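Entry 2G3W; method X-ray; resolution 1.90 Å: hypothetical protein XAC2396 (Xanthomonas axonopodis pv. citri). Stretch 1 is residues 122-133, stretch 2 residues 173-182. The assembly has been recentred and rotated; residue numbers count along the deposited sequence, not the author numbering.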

# COMPACT_ATOMS: atom_id res chain seq x y z
N ALA A 122 -3.45 -8.84 -14.50
CA ALA A 122 -4.53 -8.29 -15.32
C ALA A 122 -4.91 -6.93 -14.82
O ALA A 122 -4.95 -5.99 -15.61
CB ALA A 122 -5.73 -9.23 -15.32
N MSE A 123 -5.19 -6.81 -13.51
CA MSE A 123 -5.74 -5.59 -12.92
C MSE A 123 -4.83 -4.34 -12.97
O MSE A 123 -5.29 -3.21 -12.79
CB MSE A 123 -6.30 -5.87 -11.53
CG MSE A 123 -7.70 -6.52 -11.59
SE MSE A 123 -8.31 -6.87 -9.86
CE MSE A 123 -6.96 -8.23 -9.21
N GLY A 124 -3.56 -4.54 -13.28
CA GLY A 124 -2.63 -3.45 -13.61
C GLY A 124 -3.05 -2.65 -14.84
O GLY A 124 -2.56 -1.53 -15.03
N ARG A 125 -3.95 -3.21 -15.66
CA ARG A 125 -4.53 -2.51 -16.87
C ARG A 125 -5.43 -1.33 -16.45
O ARG A 125 -5.79 -0.48 -17.28
CB ARG A 125 -5.38 -3.49 -17.72
CG ARG A 125 -6.61 -4.05 -16.96
CD ARG A 125 -7.45 -5.07 -17.72
NE ARG A 125 -8.39 -4.43 -18.65
CZ ARG A 125 -9.26 -5.07 -19.44
NH1 ARG A 125 -9.32 -6.40 -19.43
NH2 ARG A 125 -10.07 -4.39 -20.25
N TYR A 126 -5.80 -1.27 -15.18
CA TYR A 126 -6.67 -0.17 -14.69
C TYR A 126 -5.89 0.87 -13.90
O TYR A 126 -5.05 0.50 -13.10
CB TYR A 126 -7.82 -0.69 -13.83
CG TYR A 126 -8.68 -1.75 -14.51
CD1 TYR A 126 -9.54 -1.40 -15.55
CD2 TYR A 126 -8.67 -3.06 -14.06
CE1 TYR A 126 -10.33 -2.36 -16.18
CE2 TYR A 126 -9.47 -4.01 -14.65
CZ TYR A 126 -10.29 -3.65 -15.73
OH TYR A 126 -11.06 -4.60 -16.35
N ARG A 127 -6.17 2.16 -14.10
CA ARG A 127 -5.45 3.22 -13.36
C ARG A 127 -6.27 3.91 -12.23
O ARG A 127 -5.74 4.71 -11.44
CB ARG A 127 -4.77 4.22 -14.33
CG ARG A 127 -5.77 5.19 -15.00
CD ARG A 127 -5.11 6.26 -15.88
NE ARG A 127 -3.76 6.69 -15.48
CZ ARG A 127 -3.48 7.72 -14.69
NH1 ARG A 127 -4.43 8.45 -14.15
NH2 ARG A 127 -2.21 8.00 -14.42
N ASN A 128 -7.57 3.60 -12.14
CA ASN A 128 -8.48 4.28 -11.21
C ASN A 128 -9.10 3.28 -10.26
O ASN A 128 -10.15 3.52 -9.66
CB ASN A 128 -9.55 5.05 -11.98
CG ASN A 128 -10.48 4.14 -12.81
OD1 ASN A 128 -10.06 3.10 -13.32
ND2 ASN A 128 -11.74 4.55 -12.95
N LEU A 129 -8.43 2.15 -10.12
CA LEU A 129 -8.91 1.07 -9.28
C LEU A 129 -8.15 1.01 -7.97
O LEU A 129 -6.93 1.15 -7.95
CB LEU A 129 -8.72 -0.25 -10.04
CG LEU A 129 -9.02 -1.57 -9.31
CD1 LEU A 129 -10.46 -1.62 -8.83
CD2 LEU A 129 -8.74 -2.72 -10.29
N ARG A 130 -8.87 0.85 -6.87
CA ARG A 130 -8.29 0.57 -5.56
C ARG A 130 -8.74 -0.83 -5.11
O ARG A 130 -9.93 -1.14 -5.10
CB ARG A 130 -8.77 1.65 -4.54
CG ARG A 130 -8.25 1.45 -3.12
CD ARG A 130 -8.84 2.57 -2.17
NE ARG A 130 -8.30 3.85 -2.61
CZ ARG A 130 -7.09 4.31 -2.33
NH1 ARG A 130 -6.24 3.62 -1.57
NH2 ARG A 130 -6.72 5.46 -2.83
N VAL A 131 -7.80 -1.70 -4.75
CA VAL A 131 -8.16 -3.02 -4.28
C VAL A 131 -7.62 -3.14 -2.89
O VAL A 131 -6.42 -2.86 -2.64
CB VAL A 131 -7.61 -4.19 -5.19
CG1 VAL A 131 -7.99 -5.58 -4.55
CG2 VAL A 131 -8.17 -4.08 -6.60
N ILE A 132 -8.50 -3.46 -1.95
CA ILE A 132 -8.07 -3.73 -0.58
C ILE A 132 -8.53 -5.10 -0.09
O ILE A 132 -9.55 -5.65 -0.57
CB ILE A 132 -8.47 -2.63 0.41
CG1 ILE A 132 -9.92 -2.69 0.76
CG2 ILE A 132 -8.07 -1.17 -0.07
CD1 ILE A 132 -10.16 -2.08 2.10
N GLU A 133 -7.75 -5.66 0.83
CA GLU A 133 -8.10 -6.95 1.41
C GLU A 133 -8.13 -6.81 2.93
O GLU A 133 -7.21 -6.24 3.53
CB GLU A 133 -7.10 -8.03 1.04
CG GLU A 133 -7.38 -9.28 1.85
CD GLU A 133 -6.67 -10.50 1.36
OE1 GLU A 133 -5.92 -10.41 0.37
OE2 GLU A 133 -6.90 -11.59 1.95
N THR A 173 -5.80 -4.12 9.90
CA THR A 173 -5.03 -3.28 9.01
C THR A 173 -5.35 -3.71 7.59
O THR A 173 -4.90 -4.79 7.16
CB THR A 173 -3.56 -3.51 9.23
OG1 THR A 173 -3.27 -3.26 10.60
CG2 THR A 173 -2.70 -2.59 8.33
N PRO A 174 -6.15 -2.91 6.88
CA PRO A 174 -6.49 -3.26 5.50
C PRO A 174 -5.25 -3.34 4.63
O PRO A 174 -4.32 -2.56 4.81
CB PRO A 174 -7.41 -2.13 5.06
CG PRO A 174 -8.01 -1.61 6.41
CD PRO A 174 -6.83 -1.68 7.33
N MSE A 175 -5.21 -4.34 3.77
CA MSE A 175 -4.07 -4.49 2.89
C MSE A 175 -4.39 -3.85 1.52
O MSE A 175 -5.34 -4.21 0.87
CB MSE A 175 -3.61 -5.97 2.80
CG MSE A 175 -2.72 -6.28 1.60
SE MSE A 175 -0.97 -5.45 1.75
CE MSE A 175 -0.38 -5.81 -0.15
N VAL A 176 -3.57 -2.90 1.10
CA VAL A 176 -3.81 -2.25 -0.19
C VAL A 176 -3.09 -3.03 -1.31
O VAL A 176 -1.86 -2.97 -1.41
CB VAL A 176 -3.38 -0.78 -0.15
CG1 VAL A 176 -3.72 -0.10 -1.46
CG2 VAL A 176 -4.09 -0.06 1.03
N ARG A 177 -3.84 -3.79 -2.10
CA ARG A 177 -3.30 -4.49 -3.26
C ARG A 177 -3.03 -3.57 -4.44
O ARG A 177 -2.17 -3.83 -5.24
CB ARG A 177 -4.29 -5.59 -3.70
CG ARG A 177 -4.62 -6.63 -2.62
CD ARG A 177 -3.47 -7.59 -2.43
NE ARG A 177 -3.86 -8.77 -1.62
CZ ARG A 177 -2.99 -9.63 -1.10
NH1 ARG A 177 -1.69 -9.45 -1.29
NH2 ARG A 177 -3.40 -10.68 -0.39
N GLN A 178 -3.82 -2.51 -4.58
CA GLN A 178 -3.64 -1.59 -5.70
C GLN A 178 -4.27 -0.28 -5.30
O GLN A 178 -5.29 -0.30 -4.65
CB GLN A 178 -4.35 -2.14 -6.94
CG GLN A 178 -3.98 -1.37 -8.22
CD GLN A 178 -4.34 -2.09 -9.51
OE1 GLN A 178 -4.12 -3.28 -9.64
NE2 GLN A 178 -4.84 -1.34 -10.50
N ALA A 179 -3.67 0.85 -5.67
CA ALA A 179 -4.31 2.15 -5.44
C ALA A 179 -4.11 3.02 -6.67
O ALA A 179 -3.10 2.87 -7.35
CB ALA A 179 -3.72 2.82 -4.19
N PRO A 180 -5.08 3.92 -6.99
CA PRO A 180 -4.88 4.87 -8.10
C PRO A 180 -3.60 5.71 -7.97
O PRO A 180 -3.20 6.05 -6.86
CB PRO A 180 -6.09 5.81 -8.03
CG PRO A 180 -7.11 5.13 -7.20
CD PRO A 180 -6.42 4.05 -6.38
N ALA A 181 -2.96 6.02 -9.09
CA ALA A 181 -1.84 6.96 -9.10
C ALA A 181 -2.32 8.29 -8.56
O ALA A 181 -3.40 8.77 -8.91
CB ALA A 181 -1.25 7.12 -10.50
N GLU A 182 -1.54 8.85 -7.64
CA GLU A 182 -1.75 10.22 -7.19
C GLU A 182 -1.09 11.21 -8.15
O GLU A 182 -0.20 10.89 -8.95
CB GLU A 182 -1.23 10.40 -5.76
CG GLU A 182 -0.02 9.54 -5.40
CD GLU A 182 0.06 9.23 -3.92
OE1 GLU A 182 -0.96 8.76 -3.35
OE2 GLU A 182 1.13 9.46 -3.31
OXT GLU A 182 -1.43 12.39 -8.14
O HOH W 1 -5.44 1.37 -10.19

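Stretch 1 leaves a helix, passes through a turn and becomes a strand, which pairs antiparallel with stretch 2. Together the two bury about 800 Å² of surface.

Ala122 lies out of reach of stretch 2. Met123, a selenomethionine, opens a type I beta turn that runs to Tyr126. Its carbonyl takes two hydrogen bonds. Tyr126 N closes the turn onto Met123 O at 3.1 Å, and Gln178 NE2 reaches the same Met123 O at 3.0 Å. The side chain of Met123 starts toward stretch 2, but its end leads away. Gly124 packs loosely near the same amide group. Arg125 points away and makes no contact.

Tyr126 takes part through its backbone. Tyr126 O lies 3.2 Å from Gln178 NE2, but the angle is too poor for a hydrogen bond. A water makes the link instead. Water 1 O accepts from Gln178 NE2 at 2.8 Å and donates to Tyr126 O at 3.1 Å and to Leu129 O at 2.7 Å. The extended Gln178 side chain therefore ties the turn to the start of the strand. Its other amide atom, OE1, is satisfied elsewhere in the structure.

Arg127 begins away from stretch 2, yet the end of its side chain comes nearer. Arg127 NH2 lies 4.1 Å from Ala181 CB. Its carbonyl receives a CA-H...O contact, with Pro180 CA 3.5 Å from Arg127 O. Asn128 points its side chain away, but its backbone still touches the Pro180 ring.

The strand begins at Leu129. Leu129 O sits 3.3 Å from Pro180 CD. Proline has no amide hydrogen, so Pro180 N cannot donate to this carbonyl, and water 1 serves it instead. Arg130 lays one face of its guanidinium against Pro180 CD. Arg130 NH1 is also 3.7 Å from Ala179 CB. In the backbone, Arg130 CA makes a CA-H...O contact with Gln178 O at 3.3 Å.

Val131 pairs with Gln178. Val131 N donates to Gln178 O at 2.9 Å. In return, Val131 O accepts from Gln178 N at 3.3 Å and also from Arg177 N at 2.8 Å, the latter a weak bond with an angle of 130°. Two successive amides meet one carbonyl because a beta bulge shifts the register by one residue here. Stretch 2 also turns a corner at Arg177.

Beyond the bulge, Ile132 faces Val176 in a non-hydrogen-bonded pair. Ile132 CG2 meets Val176 CG2 at 4.3 Å, and Ile132 CD1 meets Pro174 CB at 4.0 Å. Ile132 CA lies 3.1 Å from Met175 O in another CA-H...O contact.

Glu133 pairs with Met175, also a selenomethionine. Glu133 N to Met175 O and Met175 N to Glu133 O are both 2.8 Å, a regular reciprocal pair. The Glu133 side chain shares its sheet face with those of Val131, Met175 and Gln178. It forms a salt bridge to Arg177, with Glu133 OE1 2.6 Å from Arg177 NH2, at the edge of the guanidinium. A weak bond from Arg177 NE to Glu133 OE1, at 3.3 Å, supports it.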